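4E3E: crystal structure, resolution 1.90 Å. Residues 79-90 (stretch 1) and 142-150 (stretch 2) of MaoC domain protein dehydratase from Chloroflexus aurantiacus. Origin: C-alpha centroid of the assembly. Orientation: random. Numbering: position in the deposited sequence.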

# COMPACT_ATOMS: atom_id res chain seq x y z
N ASP A 79 6.14 -21.17 12.96
CA ASP A 79 6.73 -22.23 13.79
C ASP A 79 6.56 -22.05 15.30
O ASP A 79 6.63 -23.03 16.05
N ILE A 80 6.36 -20.82 15.75
CA ILE A 80 6.32 -20.54 17.19
C ILE A 80 4.91 -20.23 17.69
O ILE A 80 4.49 -20.79 18.70
N SER A 81 4.18 -19.36 17.00
CA SER A 81 2.95 -18.82 17.57
C SER A 81 1.70 -19.09 16.74
O SER A 81 0.62 -18.58 17.07
N LEU A 82 1.83 -19.88 15.68
CA LEU A 82 0.65 -20.28 14.90
C LEU A 82 -0.47 -20.82 15.81
O LEU A 82 -1.64 -20.48 15.63
N ASN A 83 -0.10 -21.63 16.80
CA ASN A 83 -1.06 -22.22 17.73
C ASN A 83 -1.05 -21.59 19.14
O ASN A 83 -1.43 -22.24 20.12
N ALA A 84 -0.63 -20.33 19.22
CA ALA A 84 -0.55 -19.59 20.48
C ALA A 84 -1.87 -18.93 20.85
O ALA A 84 -2.62 -18.49 19.98
N ILE A 85 -2.13 -18.85 22.16
CA ILE A 85 -3.27 -18.09 22.71
C ILE A 85 -2.88 -16.61 22.83
O ILE A 85 -3.68 -15.73 22.52
N ALA A 86 -1.66 -16.34 23.28
CA ALA A 86 -1.19 -14.97 23.47
C ALA A 86 0.33 -14.92 23.53
O ALA A 86 0.98 -15.90 23.90
N ASN A 87 0.88 -13.78 23.14
CA ASN A 87 2.27 -13.48 23.45
C ASN A 87 2.28 -12.92 24.86
O ASN A 87 1.45 -12.07 25.22
N LEU A 88 3.21 -13.39 25.68
CA LEU A 88 3.19 -13.01 27.09
C LEU A 88 4.19 -11.92 27.47
O LEU A 88 3.96 -11.19 28.43
N GLY A 89 5.28 -11.78 26.71
CA GLY A 89 6.27 -10.73 26.97
C GLY A 89 7.43 -10.79 26.01
O GLY A 89 7.53 -11.71 25.19
N TYR A 90 8.30 -9.78 26.11
CA TYR A 90 9.55 -9.70 25.34
C TYR A 90 10.62 -9.31 26.36
O TYR A 90 10.30 -8.73 27.41
N TYR A 142 16.09 -11.06 20.37
CA TYR A 142 15.20 -10.81 21.50
C TYR A 142 14.70 -12.15 22.05
O TYR A 142 14.86 -13.20 21.42
N ILE A 143 14.10 -12.09 23.24
CA ILE A 143 13.43 -13.22 23.82
C ILE A 143 11.96 -12.88 23.86
O ILE A 143 11.58 -11.75 24.16
N ARG A 144 11.11 -13.84 23.53
CA ARG A 144 9.70 -13.66 23.76
C ARG A 144 9.15 -14.96 24.30
O ARG A 144 9.77 -16.03 24.13
N TRP A 145 8.02 -14.88 24.99
CA TRP A 145 7.36 -16.08 25.46
C TRP A 145 5.90 -16.02 25.15
O TRP A 145 5.30 -14.94 25.16
N VAL A 146 5.35 -17.18 24.80
CA VAL A 146 4.00 -17.31 24.26
C VAL A 146 3.26 -18.44 24.96
O VAL A 146 3.87 -19.45 25.33
N MSE A 147 1.96 -18.28 25.12
CA MSE A 147 1.13 -19.34 25.67
C MSE A 147 0.61 -20.10 24.48
O MSE A 147 -0.09 -19.53 23.64
N VAL A 148 0.98 -21.38 24.39
CA VAL A 148 0.63 -22.21 23.23
C VAL A 148 -0.30 -23.36 23.61
O VAL A 148 -0.12 -24.00 24.66
N ARG A 149 -1.28 -23.62 22.74
CA ARG A 149 -2.17 -24.75 22.91
C ARG A 149 -1.43 -26.08 22.87
O ARG A 149 -0.48 -26.27 22.11
N LYS A 150 -1.89 -27.00 23.71
CA LYS A 150 -1.53 -28.39 23.56
C LYS A 150 -2.51 -28.99 22.58
O LYS A 150 -3.71 -28.70 22.63

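The most unusual feature of this contact is an indole laid flat over a glycine. Gly89 CA lies 3.6 Å from the centroid of the Trp145 six-membered ring and only 12° off the ring normal, which places the CH over the face. Trp145 adopts chi1 56° (p) and chi2 107°, so that its end comes nearer to stretch 1 than its CA-to-CB bond alone would suggest. The space is available because Gly89 has no side chain: an ideal CB there would fall 2.3 Å from Trp145 CZ2, a clash.

The backbone frame is antiparallel, with strand axes at 157°, and two beta bulges, between Ala84 and Ala86 and between Asn87 and Gly89, each shift the register by one. Ile85 and Leu88, the extra residues, both point toward stretch 2, and their amides bond to carbonyls there: Ile85 N to Met147 O at 2.6 Å and Leu88 N to Trp145 O at 2.7 Å. Leu88 (m, t) brings its CB to 3.3 Å from Trp145 CD1 and its CD1 to 4.0 Å from Met147 CB. Met147, a selenomethionine with rotamer t, t, m, shares its face of the sheet with Ala86 and Trp145; its SE is 4.3 Å from Ile85 CB. Ile85 (m, m) also reaches Arg149, with CD1 3.7 Å from Arg149 CG, and that methyl lies over one face of the guanidinium.

Ala84, Asn87, Tyr90, Arg144, Val146 and Val148 occupy the other face. Here Arg144, extended from chi1 81° (p) through two t angles, supplies the polar side-chain link. Its NH1 donates to Asn87 OD1 at 2.9 Å (169° at hydrogen) and its NH2 to Ser81 OG at 3.0 Å (176°). Both acceptors sit near the guanidinium plane, as suits in-plane N-H donors, whereas Ile80 CG2 covers one face, 3.8 Å from Arg144 NH2. Ser81 is p; Asn87 is t, with its amide also making a weak bond from ND2 to Gly89 O at 3.3 Å.

Beside this polar cluster, Val146 (m) provides apolar packing: its CG2 is 4.0 Å from Ile80 CG2 and its CB 4.2 Å from Ala84 CB. Val148 (t) extends the patch, with CG2 4.3 Å from Ala84 CB and CG1 4.2 Å from Asn83 CB. At the far end, Tyr90 (chi1 -51°, m) places CD2 4.1 Å from Arg144 CB, an oblique approach to the ring.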

# COMPACT_ATOMS: atom_id res chain seq x y z
CB ASP A 79 8.22 -22.35 13.48
CG ASP A 79 8.48 -22.58 12.01
OD1 ASP A 79 7.87 -23.51 11.44
OD2 ASP A 79 9.27 -21.84 11.41
CB ILE A 80 7.28 -19.38 17.56
CG1 ILE A 80 8.71 -19.68 17.09
CG2 ILE A 80 7.23 -19.06 19.06
CD1 ILE A 80 9.29 -20.99 17.60
CB SER A 81 3.08 -17.33 17.91
OG SER A 81 3.56 -16.58 16.80
CB LEU A 82 1.01 -21.28 13.80
CG LEU A 82 -0.10 -21.56 12.77
CD1 LEU A 82 -0.50 -20.29 12.03
CD2 LEU A 82 0.32 -22.65 11.79
CB ASN A 83 -0.82 -23.73 17.81
CG ASN A 83 -0.87 -24.38 16.45
OD1 ASN A 83 -1.91 -24.35 15.80
ND2 ASN A 83 0.26 -24.92 15.99
CB ALA A 84 0.57 -18.56 20.43
CB ILE A 85 -3.72 -18.61 24.10
CG1 ILE A 85 -4.01 -20.12 24.08
CG2 ILE A 85 -4.92 -17.83 24.65
CD1 ILE A 85 -5.30 -20.51 23.39
CB ALA A 86 -1.77 -14.38 24.76
CB ASN A 87 2.84 -12.46 22.50
CG ASN A 87 4.37 -12.42 22.56
OD1 ASN A 87 5.04 -13.27 21.99
ND2 ASN A 87 4.91 -11.43 23.28
CB LEU A 88 3.32 -14.25 27.99
CG LEU A 88 2.16 -15.25 27.90
CD1 LEU A 88 2.48 -16.49 28.71
CD2 LEU A 88 0.84 -14.62 28.37
CB TYR A 90 9.48 -8.57 24.28
CG TYR A 90 8.28 -8.60 23.37
CD1 TYR A 90 7.09 -7.98 23.74
CD2 TYR A 90 8.35 -9.20 22.12
CE1 TYR A 90 5.99 -7.98 22.91
CE2 TYR A 90 7.24 -9.21 21.26
CZ TYR A 90 6.07 -8.60 21.67
OH TYR A 90 4.96 -8.60 20.84
CB TYR A 142 14.01 -9.91 21.11
CG TYR A 142 13.13 -10.52 20.04
CD1 TYR A 142 12.16 -11.46 20.37
CD2 TYR A 142 13.28 -10.16 18.70
CE1 TYR A 142 11.36 -12.04 19.38
CE2 TYR A 142 12.49 -10.73 17.71
CZ TYR A 142 11.53 -11.67 18.06
OH TYR A 142 10.73 -12.25 17.10
CB ILE A 143 13.95 -13.49 25.25
CG1 ILE A 143 15.40 -14.00 25.20
CG2 ILE A 143 13.05 -14.47 26.00
CD1 ILE A 143 16.13 -13.82 26.52
CB ARG A 144 8.95 -13.19 22.49
CG ARG A 144 8.59 -14.25 21.45
CD ARG A 144 7.72 -13.62 20.37
NE ARG A 144 7.51 -14.45 19.18
CZ ARG A 144 6.33 -14.92 18.78
NH1 ARG A 144 5.21 -14.68 19.49
NH2 ARG A 144 6.25 -15.63 17.66
CB TRP A 145 7.68 -16.41 26.93
CG TRP A 145 7.38 -15.34 27.95
CD1 TRP A 145 6.35 -15.32 28.88
CD2 TRP A 145 8.16 -14.11 28.22
NE1 TRP A 145 6.41 -14.20 29.67
CE2 TRP A 145 7.47 -13.43 29.33
CE3 TRP A 145 9.30 -13.53 27.67
CZ2 TRP A 145 7.92 -12.22 29.84
CZ3 TRP A 145 9.75 -12.31 28.19
CH2 TRP A 145 9.07 -11.67 29.25
CB VAL A 146 4.00 -17.58 22.73
CG1 VAL A 146 4.40 -16.34 21.96
CG2 VAL A 146 4.96 -18.69 22.36
CB MSE A 147 -0.01 -18.72 26.43
CG MSE A 147 -0.79 -19.87 27.06
SE MSE A 147 -2.22 -19.07 28.12
CE MSE A 147 -1.21 -18.71 29.78
CB VAL A 148 1.90 -22.78 22.54
CG1 VAL A 148 1.54 -23.52 21.25
CG2 VAL A 148 2.88 -21.66 22.24
CB ARG A 149 -3.21 -24.78 21.78
CG ARG A 149 -4.24 -23.69 21.81
CD ARG A 149 -5.25 -23.91 20.69
NE ARG A 149 -6.10 -22.74 20.51
CZ ARG A 149 -5.85 -21.74 19.66
NH1 ARG A 149 -4.78 -21.76 18.87
NH2 ARG A 149 -6.69 -20.73 19.59
CB LYS A 150 -1.61 -29.12 24.90
CG LYS A 150 -0.43 -28.87 25.82
CD LYS A 150 -0.57 -29.59 27.15
CE LYS A 150 -0.36 -31.09 27.02
NZ LYS A 150 -0.38 -31.77 28.35